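PDB 7B04: nitrite oxidoreductase subunit B from Kuenenia stuttgartiensis, which probably passes electrons through its three [4Fe-4S] clusters and one [3Fe-4S] cluster within the complex that interconverts nitrite and nitrate. Local coordinates for residues 336-341 against 355-360; 347-352 against 390-394; 5-11 against 105-111; 329-334 against 368-373. All coordinates share one frame; numbering follows the deposited sequence.

Contact 1. Residues 336-341 against 355-360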
loop_
_atom_site.group_PDB
_atom_site.type_symbol
_atom_site.label_atom_id
_atom_site.label_comp_id
_atom_site.label_asym_id
_atom_site.label_seq_id
_atom_site.Cartn_x
_atom_site.Cartn_y
_atom_site.Cartn_z
ATOM N N ARG A 336 -16.642 17.872 -23.873
ATOM C CA ARG A 336 -16.013 19.024 -23.237
ATOM C C ARG A 336 -16.500 19.225 -21.807
ATOM O O ARG A 336 -15.703 19.532 -20.912
ATOM C CB ARG A 336 -16.265 20.284 -24.060
ATOM C CG ARG A 336 -15.761 21.535 -23.378
ATOM C CD ARG A 336 -15.851 22.739 -24.282
ATOM N NE ARG A 336 -14.985 23.815 -23.816
ATOM C CZ ARG A 336 -14.658 24.874 -24.544
ATOM N NH1 ARG A 336 -15.129 25.001 -25.777
ATOM N NH2 ARG A 336 -13.862 25.808 -24.043
ATOM N N GLU A 337 -17.800 19.045 -21.562
ATOM C CA GLU A 337 -18.316 19.318 -20.224
ATOM C C GLU A 337 -18.014 18.198 -19.236
ATOM O O GLU A 337 -17.838 18.471 -18.044
ATOM C CB GLU A 337 -19.823 19.575 -20.278
ATOM C CG GLU A 337 -20.300 20.549 -19.210
ATOM C CD GLU A 337 -21.792 20.805 -19.257
ATOM O OE1 GLU A 337 -22.526 19.968 -19.823
ATOM O OE2 GLU A 337 -22.231 21.845 -18.723
ATOM N N LEU A 338 -17.940 16.946 -19.693
ATOM C CA LEU A 338 -17.616 15.862 -18.770
ATOM C C LEU A 338 -16.169 15.947 -18.301
ATOM O O LEU A 338 -15.886 15.758 -17.113
ATOM C CB LEU A 338 -17.886 14.504 -19.415
ATOM C CG LEU A 338 -17.446 13.328 -18.540
ATOM C CD1 LEU A 338 -18.457 13.073 -17.436
ATOM C CD2 LEU A 338 -17.226 12.078 -19.369
ATOM N N LEU A 339 -15.239 16.240 -19.216
ATOM C CA LEU A 339 -13.836 16.345 -18.828
ATOM C C LEU A 339 -13.633 17.465 -17.817
ATOM O O LEU A 339 -12.803 17.347 -16.906
ATOM C CB LEU A 339 -12.964 16.572 -20.063
ATOM C CG LEU A 339 -11.459 16.677 -19.809
ATOM C CD1 LEU A 339 -10.928 15.388 -19.202
ATOM C CD2 LEU A 339 -10.717 17.019 -21.091
ATOM N N ALA A 340 -14.382 18.558 -17.958
ATOM C CA ALA A 340 -14.310 19.630 -16.973
ATOM C C ALA A 340 -14.912 19.192 -15.644
ATOM O O ALA A 340 -14.393 19.538 -14.577
ATOM C CB ALA A 340 -15.010 20.880 -17.501
ATOM N N VAL A 341 -16.005 18.427 -15.689
ATOM C CA VAL A 341 -16.621 17.943 -14.457
ATOM C C VAL A 341 -15.753 16.864 -13.820
ATOM O O VAL A 341 -15.626 16.793 -12.591
ATOM C CB VAL A 341 -18.048 17.436 -14.739
ATOM C CG1 VAL A 341 -18.592 16.660 -13.548
ATOM C CG2 VAL A 341 -18.966 18.600 -15.078
ATOM N N TYR A 355 -22.068 23.398 -10.224
ATOM C CA TYR A 355 -20.873 23.671 -11.011
ATOM C C TYR A 355 -21.216 24.546 -12.209
ATOM O O TYR A 355 -22.355 24.567 -12.683
ATOM C CB TYR A 355 -20.223 22.369 -11.515
ATOM C CG TYR A 355 -20.901 21.799 -12.749
ATOM C CD1 TYR A 355 -22.029 20.997 -12.638
ATOM C CD2 TYR A 355 -20.418 22.071 -14.026
ATOM C CE1 TYR A 355 -22.656 20.482 -13.759
ATOM C CE2 TYR A 355 -21.040 21.562 -15.151
ATOM C CZ TYR A 355 -22.159 20.767 -15.012
ATOM O OH TYR A 355 -22.782 20.253 -16.126
ATOM N N LYS A 356 -20.214 25.282 -12.689
ATOM C CA LYS A 356 -20.317 26.002 -13.955
ATOM C C LYS A 356 -18.906 26.332 -14.432
ATOM O O LYS A 356 -17.980 26.475 -13.628
ATOM C CB LYS A 356 -21.231 27.229 -13.891
ATOM C CG LYS A 356 -20.837 28.350 -12.994
ATOM C CD LYS A 356 -21.638 29.575 -13.384
ATOM C CE LYS A 356 -20.983 30.269 -14.558
ATOM N NZ LYS A 356 -19.588 30.641 -14.201
ATOM N N ILE A 357 -18.760 26.455 -15.750
ATOM C CA ILE A 357 -17.470 26.441 -16.431
ATOM C C ILE A 357 -17.208 27.776 -17.118
ATOM O O ILE A 357 -18.097 28.329 -17.776
ATOM C CB ILE A 357 -17.421 25.297 -17.462
ATOM C CG1 ILE A 357 -17.533 23.944 -16.761
ATOM C CG2 ILE A 357 -16.167 25.381 -18.319
ATOM C CD1 ILE A 357 -18.023 22.841 -17.662
ATOM N N GLU A 358 -15.990 28.294 -16.950
ATOM C CA GLU A 358 -15.500 29.443 -17.702
ATOM C C GLU A 358 -14.568 28.928 -18.793
ATOM O O GLU A 358 -13.607 28.207 -18.505
ATOM C CB GLU A 358 -14.753 30.424 -16.797
ATOM C CG GLU A 358 -15.625 31.167 -15.804
ATOM C CD GLU A 358 -14.835 32.165 -14.981
ATOM O OE1 GLU A 358 -13.592 32.202 -15.119
ATOM O OE2 GLU A 358 -15.456 32.915 -14.197
ATOM N N GLU A 359 -14.852 29.298 -20.038
ATOM C CA GLU A 359 -14.200 28.656 -21.170
ATOM C C GLU A 359 -12.803 29.211 -21.434
ATOM O O GLU A 359 -12.519 30.393 -21.214
ATOM C CB GLU A 359 -15.077 28.778 -22.416
ATOM C CG GLU A 359 -16.113 27.665 -22.484
ATOM C CD GLU A 359 -17.001 27.740 -23.705
ATOM O OE1 GLU A 359 -17.560 28.823 -23.976
ATOM O OE2 GLU A 359 -17.147 26.707 -24.390
ATOM N N GLY A 360 -11.934 28.329 -21.926
ATOM C CA GLY A 360 -10.550 28.637 -22.195
ATOM C C GLY A 360 -10.134 28.188 -23.584
ATOM O O GLY A 360 -10.919 27.594 -24.330
#
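Arg-336 and Glu-359 make the shortest polar approach here, with NH1 and OE2 3.0 Å apart. The oxygen sits over one face of the guanidinium, so this salt bridge rests on charge and no N-H is aimed at it. Asp-378 takes NH2 in a second salt bridge, and Tyr-376 adds a cation-pi contact. The extended Arg-336 chain, CG anti to the backbone N (chi1 174°), reaches from the helix to Glu-359, just past the end of strand 355-358. At the other end, Val-341 CG2 lies 3.9 Å from the Tyr-355 ring centroid and 22° off its normal, a CH-pi contact. The same tyrosine gives a weak hydrogen bond from OH to Glu-337 OE2 (3.1 Å). Between them Ile-357 CD1 meets Glu-337 CG and Ala-340 CB. Helix 336-341 crosses strand 355-358 at 111°, axes 9.6 Å apart, on the sheet face onto which Tyr-355 and Ile-357 project; Trp-282 of helix 279-286 touches Glu-337 and Val-341, and Leu-339 touches Met-375 of strand 371-383.

Contact 2. Residues 347-352 against 390-394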
loop_
_atom_site.group_PDB
_atom_site.type_symbol
_atom_site.label_atom_id
_atom_site.label_comp_id
_atom_site.label_asym_id
_atom_site.label_seq_id
_atom_site.Cartn_x
_atom_site.Cartn_y
_atom_site.Cartn_z
ATOM N N MET A 347 -10.816 17.997 -5.751
ATOM C CA MET A 347 -10.098 19.262 -5.732
ATOM C C MET A 347 -10.263 20.004 -4.415
ATOM O O MET A 347 -9.406 20.826 -4.070
ATOM C CB MET A 347 -10.558 20.153 -6.893
ATOM C CG MET A 347 -10.251 19.571 -8.264
ATOM S SD MET A 347 -8.487 19.273 -8.485
ATOM C CE MET A 347 -8.490 18.109 -9.847
ATOM N N THR A 348 -11.337 19.729 -3.679
ATOM C CA THR A 348 -11.564 20.298 -2.360
ATOM C C THR A 348 -12.238 19.246 -1.491
ATOM O O THR A 348 -12.760 18.245 -1.989
ATOM C CB THR A 348 -12.429 21.565 -2.422
ATOM O OG1 THR A 348 -12.546 22.133 -1.112
ATOM C CG2 THR A 348 -13.818 21.236 -2.953
ATOM N N GLN A 349 -12.232 19.486 -0.183
ATOM C CA GLN A 349 -12.948 18.621 0.745
ATOM C C GLN A 349 -14.361 19.108 1.035
ATOM O O GLN A 349 -15.150 18.359 1.619
ATOM C CB GLN A 349 -12.169 18.469 2.057
ATOM C CG GLN A 349 -11.456 19.717 2.528
ATOM C CD GLN A 349 -10.324 19.404 3.485
ATOM O OE1 GLN A 349 -10.093 18.246 3.834
ATOM N NE2 GLN A 349 -9.613 20.438 3.921
ATOM N N THR A 350 -14.695 20.336 0.649
ATOM C CA THR A 350 -16.032 20.862 0.872
ATOM C C THR A 350 -16.968 20.359 -0.219
ATOM O O THR A 350 -16.598 20.301 -1.395
ATOM C CB THR A 350 -16.008 22.393 0.878
ATOM O OG1 THR A 350 -15.075 22.857 1.863
ATOM C CG2 THR A 350 -17.388 22.955 1.187
ATOM N N ILE A 351 -18.188 19.994 0.176
ATOM C CA ILE A 351 -19.156 19.490 -0.791
ATOM C C ILE A 351 -19.580 20.619 -1.719
ATOM O O ILE A 351 -19.872 21.737 -1.274
ATOM C CB ILE A 351 -20.367 18.874 -0.075
ATOM C CG1 ILE A 351 -19.942 17.663 0.755
ATOM C CG2 ILE A 351 -21.434 18.465 -1.080
ATOM C CD1 ILE A 351 -21.033 17.127 1.655
ATOM N N VAL A 352 -19.617 20.328 -3.016
ATOM C CA VAL A 352 -20.005 21.283 -4.044
ATOM C C VAL A 352 -21.397 20.915 -4.532
ATOM O O VAL A 352 -21.628 19.776 -4.957
ATOM C CB VAL A 352 -19.001 21.304 -5.209
ATOM C CG1 VAL A 352 -19.579 22.079 -6.369
ATOM C CG2 VAL A 352 -17.676 21.898 -4.764
ATOM N N VAL A 390 -16.401 27.688 -3.797
ATOM C CA VAL A 390 -15.606 26.925 -2.844
ATOM C C VAL A 390 -14.405 26.260 -3.486
ATOM O O VAL A 390 -13.470 25.860 -2.770
ATOM C CB VAL A 390 -16.488 25.882 -2.124
ATOM C CG1 VAL A 390 -17.562 26.584 -1.297
ATOM C CG2 VAL A 390 -17.127 24.957 -3.129
ATOM N N VAL A 391 -14.369 26.118 -4.813
ATOM C CA VAL A 391 -13.290 25.415 -5.493
ATOM C C VAL A 391 -13.186 25.943 -6.918
ATOM O O VAL A 391 -14.164 26.429 -7.494
ATOM C CB VAL A 391 -13.521 23.884 -5.467
ATOM C CG1 VAL A 391 -14.664 23.496 -6.397
ATOM C CG2 VAL A 391 -12.246 23.142 -5.825
ATOM N N ARG A 392 -11.982 25.857 -7.480
ATOM C CA ARG A 392 -11.747 26.220 -8.870
ATOM C C ARG A 392 -10.438 25.593 -9.329
ATOM O O ARG A 392 -9.461 25.576 -8.578
ATOM C CB ARG A 392 -11.698 27.743 -9.041
ATOM C CG ARG A 392 -11.216 28.201 -10.401
ATOM C CD ARG A 392 -11.166 29.714 -10.497
ATOM N NE ARG A 392 -12.493 30.314 -10.413
ATOM C CZ ARG A 392 -12.765 31.570 -10.749
ATOM N NH1 ARG A 392 -11.799 32.361 -11.199
ATOM N NH2 ARG A 392 -14.001 32.036 -10.641
ATOM N N THR A 393 -10.421 25.087 -10.561
ATOM C CA THR A 393 -9.208 24.512 -11.129
ATOM C C THR A 393 -9.308 24.540 -12.648
ATOM O O THR A 393 -10.381 24.750 -13.218
ATOM C CB THR A 393 -8.968 23.084 -10.627
ATOM O OG1 THR A 393 -7.658 22.654 -11.016
ATOM C CG2 THR A 393 -9.998 22.133 -11.210
ATOM N N THR A 394 -8.165 24.334 -13.295
ATOM C CA THR A 394 -8.065 24.295 -14.746
ATOM C C THR A 394 -7.974 22.853 -15.235
ATOM O O THR A 394 -7.569 21.947 -14.504
ATOM C CB THR A 394 -6.850 25.089 -15.235
ATOM O OG1 THR A 394 -5.652 24.524 -14.687
ATOM C CG2 THR A 394 -6.958 26.546 -14.811
#
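Val-352 and Val-390 meet methyl to methyl through their first torsions. In Val-352, CG1 stands anti to the backbone N (chi1 168°), which leaves CG2 beside that N and directed at the strand; in Val-390, chi1 of -64° places CG2 between the backbone N and the carbonyl carbon. The two CG2 atoms are 3.5 Å apart, and the side chains run antiparallel alongside each other. Val-352 CG2 also reaches Val-391 CG1, at 3.8 Å, so a single methyl touches two successive strand residues. This is consistent with the classic beta bulge in which Val-390 and Val-391 both face Gly-382; both point their CB atoms at residues 347-352. Val-391 divides its surface further, its CG2 lying 3.6 Å from Met-347 CB while Thr-348 CG2 packs on its CB. Beyond it, Met-347 CG meets Thr-393 CG2 at 3.9 Å. No hydrogen bond crosses the contact: Thr-350 N bonds weakly to Thr-348 OG1 within the loop, and Thr-393 OG1 bonds to Asn-109 of subunit A. Arg-108 and Asn-111 of subunit A hydrogen-bond to Met-347 O. The loop between helix 336-342 and strand 354-358 is thus packed against strand 389-394, which pairs antiparallel with strand 371-383 beside the subunit A interface.

Contact 3. Residues 5-11 against 105-111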
loop_
_atom_site.group_PDB
_atom_site.type_symbol
_atom_site.label_atom_id
_atom_site.label_comp_id
_atom_site.label_asym_id
_atom_site.label_seq_id
_atom_site.Cartn_x
_atom_site.Cartn_y
_atom_site.Cartn_z
ATOM N N HIS A 5 -42.015 2.664 -5.972
ATOM C CA HIS A 5 -41.347 2.911 -7.243
ATOM C C HIS A 5 -39.835 2.946 -7.071
ATOM O O HIS A 5 -39.314 3.672 -6.218
ATOM C CB HIS A 5 -41.831 4.217 -7.874
ATOM C CG HIS A 5 -41.172 4.530 -9.183
ATOM N ND1 HIS A 5 -41.443 3.830 -10.339
ATOM C CD2 HIS A 5 -40.236 5.451 -9.511
ATOM C CE1 HIS A 5 -40.710 4.315 -11.327
ATOM N NE2 HIS A 5 -39.970 5.299 -10.852
ATOM N N ASN A 6 -39.135 2.162 -7.887
ATOM C CA ASN A 6 -37.680 2.197 -7.978
ATOM C C ASN A 6 -37.307 2.557 -9.405
ATOM O O ASN A 6 -37.607 1.801 -10.337
ATOM C CB ASN A 6 -37.060 0.853 -7.591
ATOM C CG ASN A 6 -35.541 0.792 -7.834
ATOM O OD1 ASN A 6 -35.022 1.382 -8.766
ATOM N ND2 ASN A 6 -34.838 0.067 -6.981
ATOM N N TRP A 7 -36.633 3.689 -9.571
ATOM C CA TRP A 7 -36.263 4.116 -10.909
ATOM C C TRP A 7 -35.082 3.331 -11.474
ATOM O O TRP A 7 -34.922 3.295 -12.696
ATOM C CB TRP A 7 -35.992 5.619 -10.932
ATOM C CG TRP A 7 -34.876 6.088 -10.070
ATOM C CD1 TRP A 7 -34.955 6.497 -8.770
ATOM C CD2 TRP A 7 -33.510 6.241 -10.458
ATOM N NE1 TRP A 7 -33.714 6.882 -8.321
ATOM C CE2 TRP A 7 -32.810 6.733 -9.341
ATOM C CE3 TRP A 7 -32.809 6.001 -11.642
ATOM C CZ2 TRP A 7 -31.443 6.992 -9.374
ATOM C CZ3 TRP A 7 -31.454 6.256 -11.673
ATOM C CH2 TRP A 7 -30.783 6.745 -10.548
ATOM N N HIS A 8 -34.254 2.702 -10.632
ATOM C CA HIS A 8 -33.196 1.848 -11.171
ATOM C C HIS A 8 -33.802 0.700 -11.964
ATOM O O HIS A 8 -33.392 0.420 -13.097
ATOM C CB HIS A 8 -32.319 1.278 -10.052
ATOM C CG HIS A 8 -31.546 2.304 -9.290
ATOM N ND1 HIS A 8 -30.799 1.986 -8.175
ATOM C CD2 HIS A 8 -31.394 3.635 -9.478
ATOM C CE1 HIS A 8 -30.218 3.077 -7.713
ATOM N NE2 HIS A 8 -30.566 4.093 -8.482
ATOM N N LEU A 9 -34.793 0.027 -11.381
ATOM C CA LEU A 9 -35.468 -1.070 -12.055
ATOM C C LEU A 9 -36.513 -0.586 -13.045
ATOM O O LEU A 9 -36.963 -1.372 -13.883
ATOM C CB LEU A 9 -36.144 -1.985 -11.034
ATOM C CG LEU A 9 -35.276 -2.608 -9.946
ATOM C CD1 LEU A 9 -36.113 -3.540 -9.089
ATOM C CD2 LEU A 9 -34.113 -3.351 -10.571
ATOM N N GLY A 10 -36.900 0.686 -12.977
ATOM C CA GLY A 10 -37.933 1.173 -13.871
ATOM C C GLY A 10 -39.258 0.491 -13.627
ATOM O O GLY A 10 -40.078 0.374 -14.546
ATOM N N ARG A 11 -39.482 0.029 -12.401
ATOM C CA ARG A 11 -40.620 -0.805 -12.061
ATOM C C ARG A 11 -41.045 -0.439 -10.647
ATOM O O ARG A 11 -40.322 0.248 -9.924
ATOM C CB ARG A 11 -40.236 -2.292 -12.215
ATOM C CG ARG A 11 -41.008 -3.316 -11.384
ATOM C CD ARG A 11 -40.780 -4.740 -11.880
ATOM N NE ARG A 11 -39.475 -5.277 -11.498
ATOM C CZ ARG A 11 -39.182 -5.744 -10.287
ATOM N NH1 ARG A 11 -40.098 -5.735 -9.328
ATOM N NH2 ARG A 11 -37.970 -6.219 -10.035
ATOM N N GLY A 105 -38.957 7.709 -12.694
ATOM C CA GLY A 105 -38.571 7.402 -14.056
ATOM C C GLY A 105 -38.040 5.988 -14.224
ATOM O O GLY A 105 -38.113 5.143 -13.329
ATOM N N ALA A 106 -37.531 5.734 -15.434
ATOM C CA ALA A 106 -36.987 4.425 -15.806
ATOM C C ALA A 106 -35.825 4.625 -16.771
ATOM O O ALA A 106 -35.915 4.301 -17.961
ATOM C CB ALA A 106 -38.072 3.549 -16.430
ATOM N N PRO A 107 -34.703 5.168 -16.285
ATOM C CA PRO A 107 -33.625 5.549 -17.216
ATOM C C PRO A 107 -32.960 4.368 -17.900
ATOM O O PRO A 107 -32.615 4.465 -19.085
ATOM C CB PRO A 107 -32.634 6.308 -16.318
ATOM C CG PRO A 107 -33.356 6.559 -15.034
ATOM C CD PRO A 107 -34.352 5.464 -14.889
ATOM N N TYR A 108 -32.758 3.258 -17.192
ATOM C CA TYR A 108 -32.069 2.110 -17.766
ATOM C C TYR A 108 -33.001 1.134 -18.469
ATOM O O TYR A 108 -32.535 0.335 -19.288
ATOM C CB TYR A 108 -31.291 1.366 -16.673
ATOM C CG TYR A 108 -30.555 2.289 -15.733
ATOM C CD1 TYR A 108 -29.522 3.093 -16.190
ATOM C CD2 TYR A 108 -30.900 2.365 -14.390
ATOM C CE1 TYR A 108 -28.849 3.944 -15.340
ATOM C CE2 TYR A 108 -30.231 3.214 -13.528
ATOM C CZ TYR A 108 -29.205 4.001 -14.009
ATOM O OH TYR A 108 -28.533 4.849 -13.159
ATOM N N GLY A 109 -34.296 1.182 -18.180
ATOM C CA GLY A 109 -35.226 0.236 -18.761
ATOM C C GLY A 109 -36.138 -0.336 -17.698
ATOM O O GLY A 109 -36.484 0.358 -16.738
ATOM N N THR A 110 -36.545 -1.594 -17.854
ATOM C CA THR A 110 -37.366 -2.261 -16.851
ATOM C C THR A 110 -36.822 -3.658 -16.603
ATOM O O THR A 110 -36.705 -4.457 -17.537
ATOM C CB THR A 110 -38.834 -2.325 -17.279
ATOM O OG1 THR A 110 -39.280 -1.014 -17.645
ATOM C CG2 THR A 110 -39.693 -2.842 -16.135
ATOM N N TYR A 111 -36.486 -3.943 -15.349
ATOM C CA TYR A 111 -35.986 -5.247 -14.932
ATOM C C TYR A 111 -37.172 -6.050 -14.412
ATOM O O TYR A 111 -37.819 -5.646 -13.440
ATOM C CB TYR A 111 -34.906 -5.074 -13.861
ATOM C CG TYR A 111 -34.364 -6.336 -13.217
ATOM C CD1 TYR A 111 -33.568 -7.226 -13.928
ATOM C CD2 TYR A 111 -34.614 -6.612 -11.877
ATOM C CE1 TYR A 111 -33.058 -8.369 -13.329
ATOM C CE2 TYR A 111 -34.110 -7.747 -11.271
ATOM C CZ TYR A 111 -33.334 -8.622 -11.999
ATOM O OH TYR A 111 -32.835 -9.750 -11.391
#
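Arg-11 NE donates to Tyr-111 O at 2.6 Å with an N-H...O angle of 165°; the acceptor lies in the guanidinium plane and is approached almost in line with its carbonyl bond. The bend of the arginine at chi3 (76°) turns NE onto that oxygen. Next to it, Tyr-111 N donates to Leu-9 O (3.0 Å) in the carbonyl plane, and Leu-9 CD2 lies 3.5 Å from Tyr-111 CD2, the two side chains pointing the same way. At the far end His-5 NE2 lies near both Gly-105 O (3.1 Å) and Gly-105 N (3.2 Å), weakly bonded to one or the other. Trp-7 CE3 rests on Pro-107 CG, while its six-membered ring and that of Tyr-108 are near parallel (30°) but slid apart, centroids 5.9 Å from each other. Residues 5-11 carry the turn of hairpin 3-6/11-14 with the strand ends beside it: Gly-10 and Arg-11 both face Asn-6 in a G1 bulge, and Asn-6 OD1 accepts from Leu-9 N at 3.0 Å in an Asx motif. Gly-10, without a side chain, lets Gly-109 O approach its CA as a CA-H...O contact. Further out, Glu-118 holds Arg-11 NH1 in a salt bridge, Arg-285 makes a cation-pi contact with Trp-7, and Tyr-304 OH bonds His-8 NE2; the His-8 side chain is about 8 Å from that of Cys-178, a ligand of [4Fe-4S] cluster #3.

Contact 4. Residues 329-334 against 368-373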
loop_
_atom_site.group_PDB
_atom_site.type_symbol
_atom_site.label_atom_id
_atom_site.label_comp_id
_atom_site.label_asym_id
_atom_site.label_seq_id
_atom_site.Cartn_x
_atom_site.Cartn_y
_atom_site.Cartn_z
ATOM N N GLU A 329 -18.939 4.710 -23.706
ATOM C CA GLU A 329 -18.790 5.468 -24.945
ATOM C C GLU A 329 -18.581 6.952 -24.649
ATOM O O GLU A 329 -17.818 7.635 -25.344
ATOM C CB GLU A 329 -20.010 5.235 -25.842
ATOM C CG GLU A 329 -19.987 5.946 -27.190
ATOM C CD GLU A 329 -20.855 7.183 -27.211
ATOM O OE1 GLU A 329 -21.894 7.180 -26.518
ATOM O OE2 GLU A 329 -20.505 8.149 -27.925
ATOM N N LYS A 330 -19.277 7.471 -23.636
ATOM C CA LYS A 330 -19.089 8.861 -23.235
ATOM C C LYS A 330 -17.721 9.078 -22.595
ATOM O O LYS A 330 -17.087 10.116 -22.813
ATOM C CB LYS A 330 -20.201 9.286 -22.276
ATOM C CG LYS A 330 -21.584 9.330 -22.902
ATOM C CD LYS A 330 -22.599 9.941 -21.952
ATOM C CE LYS A 330 -24.013 9.790 -22.484
ATOM N NZ LYS A 330 -24.187 10.482 -23.792
ATOM N N PHE A 331 -17.252 8.113 -21.797
ATOM C CA PHE A 331 -16.019 8.313 -21.038
ATOM C C PHE A 331 -14.769 8.223 -21.907
ATOM O O PHE A 331 -13.861 9.049 -21.768
ATOM C CB PHE A 331 -15.921 7.295 -19.898
ATOM C CG PHE A 331 -14.531 7.157 -19.340
ATOM C CD1 PHE A 331 -14.047 8.079 -18.429
ATOM C CD2 PHE A 331 -13.703 6.118 -19.742
ATOM C CE1 PHE A 331 -12.767 7.965 -17.919
ATOM C CE2 PHE A 331 -12.422 6.003 -19.239
ATOM C CZ PHE A 331 -11.954 6.928 -18.326
ATOM N N MET A 332 -14.692 7.220 -22.790
ATOM C CA MET A 332 -13.447 6.965 -23.514
ATOM C C MET A 332 -13.038 8.149 -24.376
ATOM O O MET A 332 -11.842 8.407 -24.553
ATOM C CB MET A 332 -13.586 5.718 -24.384
ATOM C CG MET A 332 -13.860 4.443 -23.619
ATOM S SD MET A 332 -14.119 3.057 -24.739
ATOM C CE MET A 332 -12.476 2.869 -25.421
ATOM N N VAL A 333 -14.010 8.881 -24.907
ATOM C CA VAL A 333 -13.761 10.141 -25.597
ATOM C C VAL A 333 -14.604 11.188 -24.883
ATOM O O VAL A 333 -15.763 11.413 -25.264
ATOM C CB VAL A 333 -14.114 10.048 -27.090
ATOM C CG1 VAL A 333 -13.562 11.240 -27.843
ATOM C CG2 VAL A 333 -13.596 8.744 -27.684
ATOM N N PRO A 334 -14.080 11.838 -23.847
ATOM C CA PRO A 334 -14.931 12.703 -23.025
ATOM C C PRO A 334 -15.404 13.920 -23.798
ATOM O O PRO A 334 -14.642 14.546 -24.538
ATOM C CB PRO A 334 -14.014 13.107 -21.862
ATOM C CG PRO A 334 -12.901 12.110 -21.875
ATOM C CD PRO A 334 -12.714 11.738 -23.311
ATOM N N ILE A 368 -9.566 9.593 -31.944
ATOM C CA ILE A 368 -9.253 8.480 -31.048
ATOM C C ILE A 368 -10.504 7.629 -30.865
ATOM O O ILE A 368 -11.618 8.151 -30.761
ATOM C CB ILE A 368 -8.710 9.002 -29.696
ATOM C CG1 ILE A 368 -8.066 7.880 -28.879
ATOM C CG2 ILE A 368 -9.794 9.737 -28.899
ATOM C CD1 ILE A 368 -6.592 7.689 -29.177
ATOM N N HIS A 369 -10.315 6.307 -30.859
ATOM C CA HIS A 369 -11.409 5.348 -30.672
ATOM C C HIS A 369 -12.526 5.572 -31.692
ATOM O O HIS A 369 -13.713 5.402 -31.401
ATOM C CB HIS A 369 -11.946 5.394 -29.242
ATOM C CG HIS A 369 -10.898 5.162 -28.198
ATOM N ND1 HIS A 369 -10.426 6.167 -27.382
ATOM C CD2 HIS A 369 -10.227 4.041 -27.840
ATOM C CE1 HIS A 369 -9.513 5.675 -26.563
ATOM N NE2 HIS A 369 -9.373 4.387 -26.822
ATOM N N GLY A 370 -12.133 5.970 -32.901
ATOM C CA GLY A 370 -13.015 6.137 -34.038
ATOM C C GLY A 370 -13.800 7.430 -34.108
ATOM O O GLY A 370 -14.594 7.595 -35.044
ATOM N N LYS A 371 -13.627 8.350 -33.160
ATOM C CA LYS A 371 -14.293 9.645 -33.231
ATOM C C LYS A 371 -13.313 10.727 -32.784
ATOM O O LYS A 371 -12.253 10.442 -32.221
ATOM C CB LYS A 371 -15.629 9.664 -32.471
ATOM C CG LYS A 371 -15.617 9.682 -30.968
ATOM C CD LYS A 371 -17.074 9.638 -30.519
ATOM C CE LYS A 371 -17.259 9.912 -29.044
ATOM N NZ LYS A 371 -18.711 9.946 -28.701
ATOM N N LYS A 372 -13.684 11.981 -33.035
ATOM C CA LYS A 372 -12.794 13.118 -32.828
ATOM C C LYS A 372 -12.906 13.695 -31.421
ATOM O O LYS A 372 -14.009 13.948 -30.925
ATOM C CB LYS A 372 -13.107 14.201 -33.860
ATOM C CG LYS A 372 -12.554 15.576 -33.538
ATOM C CD LYS A 372 -12.555 16.457 -34.777
ATOM C CE LYS A 372 -12.718 17.924 -34.425
ATOM N NZ LYS A 372 -11.587 18.736 -34.953
ATOM N N PHE A 373 -11.751 13.875 -30.780
ATOM C CA PHE A 373 -11.646 14.427 -29.434
ATOM C C PHE A 373 -10.915 15.763 -29.488
ATOM O O PHE A 373 -9.803 15.843 -30.021
ATOM C CB PHE A 373 -10.908 13.463 -28.502
ATOM C CG PHE A 373 -10.559 14.060 -27.168
ATOM C CD1 PHE A 373 -11.512 14.159 -26.168
ATOM C CD2 PHE A 373 -9.279 14.523 -26.915
ATOM C CE1 PHE A 373 -11.193 14.709 -24.940
ATOM C CE2 PHE A 373 -8.957 15.077 -25.694
ATOM C CZ PHE A 373 -9.914 15.168 -24.704
#
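Val-333 forms the tight part of the contact, wedged against the turn and the strand that follows. Its CG1 lies 3.5 Å from Phe-373 CB, its CG2 faces Ile-368 CG2, and its CB is 3.7 Å from Lys-371 CE, so CB and both methyls are engaged. Pro-334 extends this apolar patch: its CD sits 3.7 Å from Phe-373 CE1, while its carbonyl O lies at the edge of that ring. At the type I' turn, Met-332 CE stands over one face of the His-369 imidazole, 3.8 Å from the centroid and 24° off the normal, a CH-pi contact; His-369 NE2 bonds weakly to Asp-345 of subunit A. The looser, more exposed side is Glu-329 with Lys-371. Lys-371 CG lies between the backbone N and the carbonyl carbon (chi1 74°), and the chain then runs extended over Val-333 until NZ bonds Glu-329 OE2 at 2.7 Å. The chemistry implies that turn and strand join Val-333 and Pro-334, after helix 324-332, mainly by apolar packing, with one salt bridge from Glu-329 at the margin.

Contacts 1, 2 and 4 all reach the antiparallel sheet built on strand 371-383, whereas contact 3 joins the N-terminal hairpin turn to residues 105-111, its centre about 28 Å or more from each of the others. Contacts 1 and 4 are neighbours: their helices are consecutive, Leu-339 packs on Pro-334 and Phe-373, and each combines an apolar centre with a salt bridge at its exposed margin. Contact 2 touches contact 1 only through the weak Glu-358 to Arg-392 pair and has no hydrogen bond between its segments, while Met-347 O and Thr-393 OG1 bond to subunit A. Contact 3, partly buried with no exposed residue among those that touch, is the one joined through backbone acceptors, and like contact 2 lies nearer an iron-sulfur cluster.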